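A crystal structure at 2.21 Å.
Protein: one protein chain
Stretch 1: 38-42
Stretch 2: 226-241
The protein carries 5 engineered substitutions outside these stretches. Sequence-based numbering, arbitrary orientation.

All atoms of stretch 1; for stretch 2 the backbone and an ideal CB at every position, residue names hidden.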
# COMPACT_ATOMS: atom_id res chain seq x y z
N ARG A 38 -7.38 -39.75 9.49
CA ARG A 38 -6.57 -38.74 10.17
C ARG A 38 -7.35 -37.47 10.50
O ARG A 38 -7.10 -36.85 11.53
CB ARG A 38 -5.36 -38.37 9.31
CG ARG A 38 -4.36 -39.49 9.12
CD ARG A 38 -3.16 -39.03 8.31
NE ARG A 38 -3.48 -38.83 6.90
CZ ARG A 38 -2.60 -38.46 5.98
NH1 ARG A 38 -1.33 -38.26 6.32
NH2 ARG A 38 -2.98 -38.31 4.72
N TYR A 39 -8.28 -37.07 9.63
CA TYR A 39 -8.97 -35.80 9.79
C TYR A 39 -10.46 -35.96 10.03
O TYR A 39 -11.01 -35.31 10.92
CB TYR A 39 -8.73 -34.93 8.55
CG TYR A 39 -7.29 -34.92 8.08
CD1 TYR A 39 -6.27 -34.50 8.93
CD2 TYR A 39 -6.95 -35.32 6.80
CE1 TYR A 39 -4.95 -34.49 8.51
CE2 TYR A 39 -5.64 -35.32 6.37
CZ TYR A 39 -4.64 -34.90 7.23
OH TYR A 39 -3.33 -34.89 6.81
N CYS A 40 -11.13 -36.81 9.26
CA CYS A 40 -12.54 -37.07 9.52
C CYS A 40 -12.69 -37.93 10.77
O CYS A 40 -11.74 -38.55 11.26
CB CYS A 40 -13.19 -37.77 8.32
SG CYS A 40 -12.94 -36.96 6.73
N GLU A 41 -13.92 -37.96 11.28
CA GLU A 41 -14.24 -38.85 12.40
C GLU A 41 -14.40 -40.27 11.90
O GLU A 41 -14.98 -40.52 10.83
CB GLU A 41 -15.51 -38.39 13.10
CG GLU A 41 -15.85 -39.20 14.34
CD GLU A 41 -17.13 -38.74 15.01
OE1 GLU A 41 -17.87 -37.93 14.41
OE2 GLU A 41 -17.40 -39.19 16.15
N SER A 42 -13.87 -41.23 12.67
CA SER A 42 -14.00 -42.65 12.39
C SER A 42 -14.74 -43.29 13.56
O SER A 42 -14.12 -43.87 14.46
CB SER A 42 -12.64 -43.31 12.18
OG SER A 42 -12.13 -43.02 10.90
N UNK A 226 -3.62 -26.53 9.28
CA UNK A 226 -4.64 -26.03 8.36
C UNK A 226 -5.25 -27.15 7.54
O UNK A 226 -6.46 -27.17 7.31
CB UNK A 226 -4.05 -24.97 7.43
N UNK A 227 -4.42 -28.10 7.09
CA UNK A 227 -4.92 -29.20 6.28
C UNK A 227 -6.00 -29.99 7.01
O UNK A 227 -7.03 -30.33 6.43
CB UNK A 227 -3.77 -30.13 5.88
N UNK A 228 -5.79 -30.26 8.30
CA UNK A 228 -6.76 -31.03 9.05
C UNK A 228 -8.11 -30.34 9.15
O UNK A 228 -9.15 -30.94 8.86
CB UNK A 228 -6.22 -31.31 10.45
N UNK A 229 -8.11 -29.08 9.57
CA UNK A 229 -9.36 -28.34 9.71
C UNK A 229 -10.03 -28.10 8.36
O UNK A 229 -11.26 -28.05 8.28
CB UNK A 229 -9.10 -27.00 10.41
N UNK A 230 -9.24 -27.96 7.30
CA UNK A 230 -9.80 -27.68 5.98
C UNK A 230 -10.57 -28.87 5.44
O UNK A 230 -11.64 -28.71 4.84
CB UNK A 230 -8.69 -27.29 5.00
N UNK A 231 -10.05 -30.08 5.64
CA UNK A 231 -10.71 -31.27 5.11
C UNK A 231 -11.93 -31.65 5.93
O UNK A 231 -12.94 -32.09 5.37
CB UNK A 231 -9.73 -32.44 5.07
N UNK A 232 -11.86 -31.49 7.26
CA UNK A 232 -13.03 -31.72 8.09
C UNK A 232 -14.17 -30.79 7.71
O UNK A 232 -15.34 -31.17 7.79
CB UNK A 232 -12.68 -31.54 9.57
N UNK A 233 -13.85 -29.58 7.26
CA UNK A 233 -14.87 -28.61 6.89
C UNK A 233 -15.44 -28.91 5.50
O UNK A 233 -16.66 -28.91 5.31
CB UNK A 233 -14.29 -27.19 6.93
N UNK A 234 -14.57 -29.19 4.53
CA UNK A 234 -15.00 -29.22 3.14
C UNK A 234 -15.39 -30.61 2.65
O UNK A 234 -16.32 -30.74 1.84
CB UNK A 234 -13.89 -28.66 2.25
N UNK A 235 -14.71 -31.66 3.11
CA UNK A 235 -14.90 -32.99 2.54
C UNK A 235 -15.48 -34.03 3.50
O UNK A 235 -16.16 -34.94 3.04
CB UNK A 235 -13.56 -33.50 2.01
N UNK A 236 -15.22 -33.92 4.80
CA UNK A 236 -15.62 -34.98 5.72
C UNK A 236 -17.12 -35.13 5.87
O UNK A 236 -17.57 -36.14 6.42
CB UNK A 236 -15.00 -34.72 7.10
N UNK A 237 -17.91 -34.16 5.40
CA UNK A 237 -19.36 -34.33 5.42
C UNK A 237 -19.82 -35.50 4.58
O UNK A 237 -20.71 -36.25 4.98
CB UNK A 237 -20.05 -33.05 4.93
N UNK A 238 -19.21 -35.68 3.40
CA UNK A 238 -19.58 -36.80 2.54
C UNK A 238 -19.15 -38.13 3.14
O UNK A 238 -19.75 -39.17 2.84
CB UNK A 238 -18.96 -36.63 1.15
N UNK A 239 -18.11 -38.13 3.98
CA UNK A 239 -17.68 -39.37 4.62
C UNK A 239 -18.71 -39.90 5.61
O UNK A 239 -18.68 -41.09 5.93
CB UNK A 239 -16.34 -39.15 5.33
N UNK A 240 -19.62 -39.06 6.09
CA UNK A 240 -20.73 -39.49 6.92
C UNK A 240 -22.03 -39.67 6.14
O UNK A 240 -23.10 -39.76 6.74
CB UNK A 240 -20.95 -38.48 8.05
N UNK A 241 -21.95 -39.73 4.81
CA UNK A 241 -23.14 -39.87 4.00
C UNK A 241 -23.92 -38.60 3.78
O UNK A 241 -25.00 -38.65 3.17
CB UNK A 241 -24.06 -40.91 4.64

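Stretch 1 has no regular secondary structure and packs against a helix that enters from earlier in the chain and continues to 234, and then the segment that follows it. It offers the ring of Tyr39, the sulfur of Cys40 and the carboxylate of Glu41.

At position 226 nothing of stretch 1 comes within 5.5 Å of the ideal CB, so the contact sets no preference. The residue is Cys226, bonded covalently elsewhere in the structure.

At 227 the CA-to-CB bond points sideways, and the ideal CB lies 4.9 Å from Tyr39 OH. A small or medium side chain could touch the end of the ring. Thr227 has its CG2 4.3 Å from Tyr39 OH.

Position 228 lies closest to the tyrosine backbone, its CA 5.3 Å from the CA of Tyr39. An ideal CB would be 3.5 Å from Tyr39 CD1, and there is room for it; the helical angles of -63/-50 do not demand glycine either. Alanine or another small residue would therefore suit as well. The residue is Gly228, and its bare CA packs 3.5 Å from Tyr39 CD1.

At 229 the bond points away, and at 230 the side chain is out of reach; many residues would fit. They are Ala229 and Leu230.

Position 231, one helical turn after 227, points toward stretch 1, with its ideal CB 4.4 Å from Tyr39 CD2. A compact side chain, such as serine, threonine, alanine or valine, would fit beside the ring. Thr231 takes the p rotamer, bringing OG1 to 3.1 Å from Tyr39 CB. The same OG1 donates to Gly228 O at 3.1 Å, satisfying the hydroxyl within the helix.

At 232 the bond is sideways, with the ideal CB 4.3 Å from Tyr39 O. Many residues suit such a place, including a long chain whose end turns away from stretch 1. Lys232 is one, all four chi angles t, its end leading away.

Positions 233, 234 and 235 make no contact with stretch 1 and leave the choice wide. They hold Met233, Gln234 and His235.

Position 236 is the most restrictive. Its bond points toward stretch 1, and the ideal CB is only 3.1 Å from Cys40 SG, tight for an unbonded neighbour but natural across a disulfide. Cysteine is the clear expectation. Cys236 SG bonds to Cys40 SG at 2.0 Å, with chi3 of -82°, tying together segments far apart in sequence.

At 237 the bond would point away, and Gly237 is one of many possibilities. Position 238, out of reach, has Ala238.

Position 239 points toward Cys40, its ideal CB 4.3 Å from Cys40 SG, so a small apolar residue would pack there. Cys239 places its SG 3.7 Å from Cys40 SG, but its covalent bond lies elsewhere.

At 240 the bond points toward stretch 1 across a wide gap. A long basic chain could reach the carboxylate of Glu41. Lys240, extended beyond chi1, does so: NZ donates to Glu41 OE1 at 2.7 Å, a salt bridge.

Position 241, at 80/5, would jam a CB against the preceding carbonyl. Glycine is called for, and Gly241 is there.

Stretch 2, residues 226-241: CTGALTKMQHCGACKG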
# COMPACT_ATOMS: atom_id res chain seq x y z
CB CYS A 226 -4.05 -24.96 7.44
SG CYS A 226 -5.04 -24.66 5.96
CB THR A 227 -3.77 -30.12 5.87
OG1 THR A 227 -2.74 -29.35 5.23
CG2 THR A 227 -4.26 -31.20 4.91
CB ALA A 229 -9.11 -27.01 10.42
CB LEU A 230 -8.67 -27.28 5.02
CG LEU A 230 -9.04 -26.60 3.70
CD1 LEU A 230 -9.77 -25.30 3.97
CD2 LEU A 230 -7.79 -26.35 2.88
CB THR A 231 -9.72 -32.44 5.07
OG1 THR A 231 -9.34 -32.77 6.41
CG2 THR A 231 -8.49 -32.03 4.31
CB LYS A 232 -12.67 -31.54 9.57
CG LYS A 232 -13.79 -31.89 10.54
CD LYS A 232 -13.36 -31.64 11.98
CE LYS A 232 -14.49 -31.94 12.95
NZ LYS A 232 -14.09 -31.67 14.36
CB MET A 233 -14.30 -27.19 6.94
CG MET A 233 -15.29 -26.08 6.61
SD MET A 233 -15.35 -25.67 4.86
CE MET A 233 -13.64 -25.25 4.54
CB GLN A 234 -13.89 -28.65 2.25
CG GLN A 234 -14.24 -28.60 0.76
CD GLN A 234 -13.15 -27.96 -0.08
OE1 GLN A 234 -12.21 -27.37 0.44
NE2 GLN A 234 -13.28 -28.08 -1.40
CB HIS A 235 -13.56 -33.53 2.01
CG HIS A 235 -12.99 -32.72 0.88
ND1 HIS A 235 -13.65 -32.54 -0.32
CD2 HIS A 235 -11.82 -32.05 0.78
CE1 HIS A 235 -12.91 -31.79 -1.11
NE2 HIS A 235 -11.80 -31.47 -0.47
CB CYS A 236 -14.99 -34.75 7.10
SG CYS A 236 -13.20 -34.99 7.13
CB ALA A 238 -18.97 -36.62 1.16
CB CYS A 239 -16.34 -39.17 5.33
SG CYS A 239 -14.99 -38.69 4.21
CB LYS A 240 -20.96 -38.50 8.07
CG LYS A 240 -19.92 -38.58 9.18
CD LYS A 240 -20.36 -37.77 10.39
CE LYS A 240 -19.43 -37.98 11.56
NZ LYS A 240 -19.90 -37.29 12.79
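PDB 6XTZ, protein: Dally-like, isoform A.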